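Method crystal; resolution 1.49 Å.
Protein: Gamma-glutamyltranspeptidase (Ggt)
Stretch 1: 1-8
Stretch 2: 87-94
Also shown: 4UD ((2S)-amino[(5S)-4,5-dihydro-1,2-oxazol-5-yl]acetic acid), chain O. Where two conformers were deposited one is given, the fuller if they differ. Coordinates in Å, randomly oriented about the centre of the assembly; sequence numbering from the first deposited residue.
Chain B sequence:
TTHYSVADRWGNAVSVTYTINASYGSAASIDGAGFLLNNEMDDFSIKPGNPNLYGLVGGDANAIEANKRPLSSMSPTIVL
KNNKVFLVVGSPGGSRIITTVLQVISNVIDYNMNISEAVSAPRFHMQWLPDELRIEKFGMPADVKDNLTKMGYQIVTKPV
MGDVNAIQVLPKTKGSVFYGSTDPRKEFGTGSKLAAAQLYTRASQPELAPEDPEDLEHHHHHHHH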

ATOM      1  N   THR B   1       0.403   2.222  -6.219  0.50 14.89           N
ATOM      2  CA  THR B   1      -0.408   1.904  -5.013  0.50 14.91           C
ATOM      3  C   THR B   1      -1.383   2.995  -4.640  0.50 12.47           C
ATOM      4  O   THR B   1      -1.244   4.153  -5.025  0.50  9.65           O
ATOM      5  CB  THR B   1       0.476   1.775  -3.803  0.50 16.17           C
ATOM      6  OG1 THR B   1       1.836   1.907  -4.216  0.50 23.52           O
ATOM      7  CG2 THR B   1       0.222   0.465  -3.066  0.50 21.73           C
ATOM      8  N   THR B   2      -2.367   2.623  -3.839  1.00 11.52           N
ATOM      9  CA  THR B   2      -3.277   3.616  -3.287  1.00 11.35           C
ATOM     10  C   THR B   2      -3.837   3.087  -1.966  1.00  9.87           C
ATOM     11  O   THR B   2      -3.981   1.883  -1.785  1.00 10.40           O
ATOM     12  CB  THR B   2      -4.398   3.970  -4.304  1.00 12.07           C
ATOM     13  OG1 THR B   2      -5.021   5.207  -3.941  1.00 11.94           O
ATOM     14  CG2 THR B   2      -5.448   2.865  -4.419  1.00 11.59           C
ATOM     15  N   HIS B   3      -4.054   3.998  -1.018  1.00  9.75           N
ATOM     16  CA  HIS B   3      -4.582   3.647   0.290  1.00  9.93           C
ATOM     17  C   HIS B   3      -5.934   4.314   0.515  1.00  8.93           C
ATOM     18  O   HIS B   3      -6.113   5.488   0.186  1.00  9.46           O
ATOM     19  CB  HIS B   3      -3.645   4.077   1.430  1.00 10.73           C
ATOM     20  CG  HIS B   3      -4.173   3.676   2.763  1.00 10.11           C
ATOM     21  ND1 HIS B   3      -4.066   2.386   3.221  1.00  9.49           N
ATOM     22  CD2 HIS B   3      -4.940   4.336   3.663  1.00  9.50           C
ATOM     23  CE1 HIS B   3      -4.721   2.275   4.362  1.00  9.95           C
ATOM     24  NE2 HIS B   3      -5.252   3.448   4.656  1.00 10.34           N
ATOM     25  N   TYR B   4      -6.872   3.584   1.108  1.00  7.61           N
ATOM     26  CA  TYR B   4      -8.103   4.202   1.581  1.00  8.93           C
ATOM     27  C   TYR B   4      -8.497   3.738   2.984  1.00  9.94           C
ATOM     28  O   TYR B   4      -8.142   2.654   3.407  1.00 10.08           O
ATOM     29  CB  TYR B   4      -9.211   4.020   0.552  1.00 10.18           C
ATOM     30  CG  TYR B   4      -9.638   2.610   0.192  1.00  9.92           C
ATOM     31  CD1 TYR B   4      -9.057   1.923  -0.886  1.00  8.92           C
ATOM     32  CD2 TYR B   4     -10.679   1.996   0.871  1.00 10.10           C
ATOM     33  CE1 TYR B   4      -9.487   0.638  -1.238  1.00  9.46           C
ATOM     34  CE2 TYR B   4     -11.117   0.708   0.530  1.00  9.74           C
ATOM     35  CZ  TYR B   4     -10.539   0.045  -0.534  1.00 10.17           C
ATOM     36  OH  TYR B   4     -11.002  -1.212  -0.863  1.00 10.52           O
ATOM     37  N   SER B   5      -9.216   4.610   3.690  1.00  9.15           N
ATOM     38  CA  SER B   5      -9.509   4.471   5.095  1.00 10.25           C
ATOM     39  C   SER B   5     -10.994   4.721   5.316  1.00  8.80           C
ATOM     40  O   SER B   5     -11.547   5.700   4.788  1.00  9.94           O
ATOM     41  CB  SER B   5      -8.692   5.482   5.906  1.00 11.09           C
ATOM     42  OG  SER B   5      -7.289   5.204   5.854  1.00 10.59           O
ATOM     43  N   VAL B   6     -11.620   3.868   6.128  1.00  9.61           N
ATOM     44  CA  VAL B   6     -13.043   3.976   6.412  1.00 10.59           C
ATOM     45  C   VAL B   6     -13.294   3.750   7.901  1.00 10.69           C
ATOM     46  O   VAL B   6     -12.727   2.843   8.499  1.00 11.01           O
ATOM     47  CB  VAL B   6     -13.897   2.938   5.616  1.00 11.44           C
ATOM     48  CG1 VAL B   6     -15.383   3.251   5.760  1.00 12.37           C
ATOM     49  CG2 VAL B   6     -13.488   2.882   4.125  1.00 10.89           C
ATOM     50  N   ALA B   7     -14.166   4.563   8.482  1.00 11.72           N
ATOM     51  CA  ALA B   7     -14.626   4.344   9.856  1.00  9.51           C
ATOM     52  C   ALA B   7     -16.105   4.681   9.932  1.00 11.17           C
ATOM     53  O   ALA B   7     -16.517   5.735   9.422  1.00 11.68           O
ATOM     54  CB  ALA B   7     -13.822   5.182  10.838  1.00 11.45           C
ATOM     55  N   ASP B   8     -16.892   3.778  10.531  1.00 12.29           N
ATOM     56  CA  ASP B   8     -18.344   3.939  10.612  1.00 11.92           C
ATOM     57  C   ASP B   8     -18.817   4.330  12.022  1.00 12.20           C
ATOM     58  O   ASP B   8     -18.013   4.463  12.943  1.00 12.78           O
ATOM     59  CB  ASP B   8     -19.088   2.710  10.051  1.00 11.58           C
ATOM     60  CG  ASP B   8     -18.926   1.453  10.888  1.00 12.76           C
ATOM     61  OD1 ASP B   8     -18.711   1.531  12.118  1.00 12.57           O
ATOM     62  OD2 ASP B   8     -19.048   0.363  10.291  1.00 12.58           O
ATOM     63  N   LEU B  87      -7.019   6.143  15.209  1.00 12.20           N
ATOM     64  CA  LEU B  87      -6.543   6.496  13.867  1.00 11.75           C
ATOM     65  C   LEU B  87      -6.727   5.359  12.872  1.00 10.13           C
ATOM     66  O   LEU B  87      -6.571   4.192  13.221  1.00 10.76           O
ATOM     67  CB  LEU B  87      -5.056   6.868  13.891  1.00 11.22           C
ATOM     68  CG  LEU B  87      -4.631   8.066  14.748  1.00 11.19           C
ATOM     69  CD1 LEU B  87      -3.101   8.123  14.906  1.00 14.26           C
ATOM     70  CD2 LEU B  87      -5.169   9.378  14.151  1.00 16.54           C
ATOM     71  N   VAL B  88      -7.059   5.719  11.633  1.00  8.75           N
ATOM     72  CA  VAL B  88      -7.051   4.806  10.494  1.00  9.86           C
ATOM     73  C   VAL B  88      -6.121   5.444   9.468  1.00 10.41           C
ATOM     74  O   VAL B  88      -6.349   6.571   9.024  1.00 11.16           O
ATOM     75  CB  VAL B  88      -8.464   4.593   9.915  1.00 10.50           C
ATOM     76  CG1 VAL B  88      -8.472   3.413   8.915  1.00 12.10           C
ATOM     77  CG2 VAL B  88      -9.472   4.371  11.043  1.00 11.24           C
ATOM     78  N   VAL B  89      -5.044   4.750   9.124  1.00 12.43           N
ATOM     79  CA  VAL B  89      -3.985   5.369   8.347  1.00 11.73           C
ATOM     80  C   VAL B  89      -3.268   4.370   7.437  1.00 10.97           C
ATOM     81  O   VAL B  89      -3.207   3.180   7.715  1.00 11.75           O
ATOM     82  CB  VAL B  89      -2.997   6.090   9.292  1.00 12.53           C
ATOM     83  CG1 VAL B  89      -2.326   5.102  10.211  1.00 12.70           C
ATOM     84  CG2 VAL B  89      -1.992   6.937   8.523  1.00 14.95           C
ATOM     85  N   GLY B  90      -2.743   4.883   6.336  1.00  9.53           N
ATOM     86  CA  GLY B  90      -1.959   4.100   5.393  1.00  9.32           C
ATOM     87  C   GLY B  90      -1.529   4.986   4.243  1.00  9.21           C
ATOM     88  O   GLY B  90      -1.934   6.154   4.167  1.00  9.77           O
ATOM     89  N   SER B  91      -0.695   4.434   3.362  1.00 10.19           N
ATOM     90  CA  SER B  91      -0.141   5.173   2.240  1.00  9.98           C
ATOM     91  C   SER B  91       0.453   4.250   1.201  1.00 11.15           C
ATOM     92  O   SER B  91       0.870   3.136   1.535  1.00 10.13           O
ATOM     93  CB  SER B  91       0.990   6.089   2.733  1.00 10.01           C
ATOM     94  OG  SER B  91       1.523   6.895   1.696  1.00 10.64           O
ATOM     95  N   PRO B  92       0.503   4.710  -0.057  1.00 10.80           N
ATOM     96  CA  PRO B  92       1.383   4.133  -1.047  1.00 11.80           C
ATOM     97  C   PRO B  92       2.805   4.657  -0.912  1.00 11.69           C
ATOM     98  O   PRO B  92       3.078   5.493  -0.051  1.00 11.82           O
ATOM     99  CB  PRO B  92       0.757   4.606  -2.356  1.00 13.94           C
ATOM    100  CG  PRO B  92       0.180   5.914  -2.040  1.00 12.32           C
ATOM    101  CD  PRO B  92      -0.349   5.761  -0.647  1.00 10.76           C
ATOM    102  N   GLY B  93       3.708   4.166  -1.753  1.00 11.78           N
ATOM    103  CA  GLY B  93       5.085   4.652  -1.766  1.00 12.75           C
ATOM    104  C   GLY B  93       6.173   3.596  -1.736  1.00 13.40           C
ATOM    105  O   GLY B  93       7.327   3.933  -1.555  1.00 15.47           O
ATOM    106  N   GLY B  94       5.813   2.327  -1.916  1.00 13.59           N
ATOM    107  CA  GLY B  94       6.776   1.227  -1.850  1.00 14.79           C
ATOM    108  C   GLY B  94       7.564   1.255  -0.553  1.00 13.93           C
ATOM    109  O   GLY B  94       6.994   1.247   0.521  1.00 13.36           O
TER
HETATM  110  C3  4UD O 701       2.602   0.931  -3.732  1.00 22.64           C
HETATM  111  C4  4UD O 701       3.354  -1.110  -3.289  1.00 18.07           C
HETATM  112  C5  4UD O 701       3.204  -0.198  -4.493  1.00 23.69           C
HETATM  113  C6  4UD O 701       4.500  -2.129  -3.367  1.00 13.57           C
HETATM  114  C8  4UD O 701       4.402  -2.981  -2.122  1.00 13.00           C
HETATM  115  O9  4UD O 701       3.632  -3.909  -2.061  1.00 13.76           O
HETATM  116  O10 4UD O 701       5.176  -2.711  -1.046  1.00 12.30           O
HETATM  117  N7  4UD O 701       4.339  -3.002  -4.538  1.00 13.67           N
HETATM  118  O2  4UD O 701       3.621  -0.248  -2.185  1.00 24.83           O
HETATM  119  N1  4UD O 701       2.880   0.824  -2.476  1.00 27.05           N

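The strand that starts at T2 runs roughly antiparallel to the end of a strand, residues 87-89, that begins earlier in the chain, with 157° between their N-to-C directions and a closest approach of 6.7 Å between their axes. No hydrogen bond crosses between the two stretches. They do not pair as neighbours in a ladder here. They meet through side chains of stretch 1 and both side chains and backbone of stretch 2, and the contact buries 398 Å² in all. H3, V88 and P92 cover the most surface.

H3 is the centre of the contact. Its CA-to-CB bond points toward the other stretch, and chi1 is t. The imidazole lies against the backbone of 89-91. G90 CA sits 3.3 Å from the centroid of the H3 ring and 1° off the ring normal, so the CH-pi contact is almost exactly over the face. G90 C packs over a face too, 3.3 Å from H3 CG. This closeness depends on the absence of a side chain at G90. An ideal CB there would point toward stretch 1 and lie 2.1 Å from H3 CE1, which is a clash. H3 NE2 also comes within 3.3 Å of G90 N, but the angle is poor and the two are not hydrogen-bonded. Instead H3 NE2 donates to S5 OG at 2.9 Å, with an N-H...acceptor angle of 131°. That bond lies within the strand and links two residues whose CA-to-CB bonds both point toward the other stretch. H3 ND1 is hydrogen-bonded elsewhere in the structure, so both ring nitrogens are satisfied.

V88 covers the next part of the strand. Its CA-to-CB bond points toward stretch 1, with chi1 t. V88 CG1 lies 3.7 Å from S5 CB and 4.2 Å from V6 N. V88 CG2 lies 4.4 Å from A7 CB, a looser apolar contact. The CA-to-CB bonds of T2, Y4 and V6 point away from stretch 2, as expected of a strand whose residues alternate. H3, S5 and A7 are therefore the strand residues whose CA-to-CB bonds point toward stretch 2.

P92 closes the contact at the start of the chain. Its CA-to-CB bond points toward stretch 1, and P92 CB is 3.2 Å from T1 CB, a tight approach. P92 CB is also 4.0 Å from T2 N, and P92 CD is 4.2 Å from H3 CB. The proline thus touches three successive residues. Just before it, the CA-to-CB bond of S91 points away from stretch 1, and S91 OG donates to P92 O at 2.7 Å.

T1 carries the bound group. T1 OG1 is covalently bonded to 4UD C3 at 1.3 Å, and T1 chi1 is off the usual wells at -4°. The loop after P92 borders the same ligand. G94 N makes a weak hydrogen bond to 4UD O2 at 3.4 Å, and G93 N lies 3.5 Å from 4UD N1. The ligand therefore touches both stretches. The backbone angles of G93 call for glycine by themselves, and the positive phi of G94 favours it.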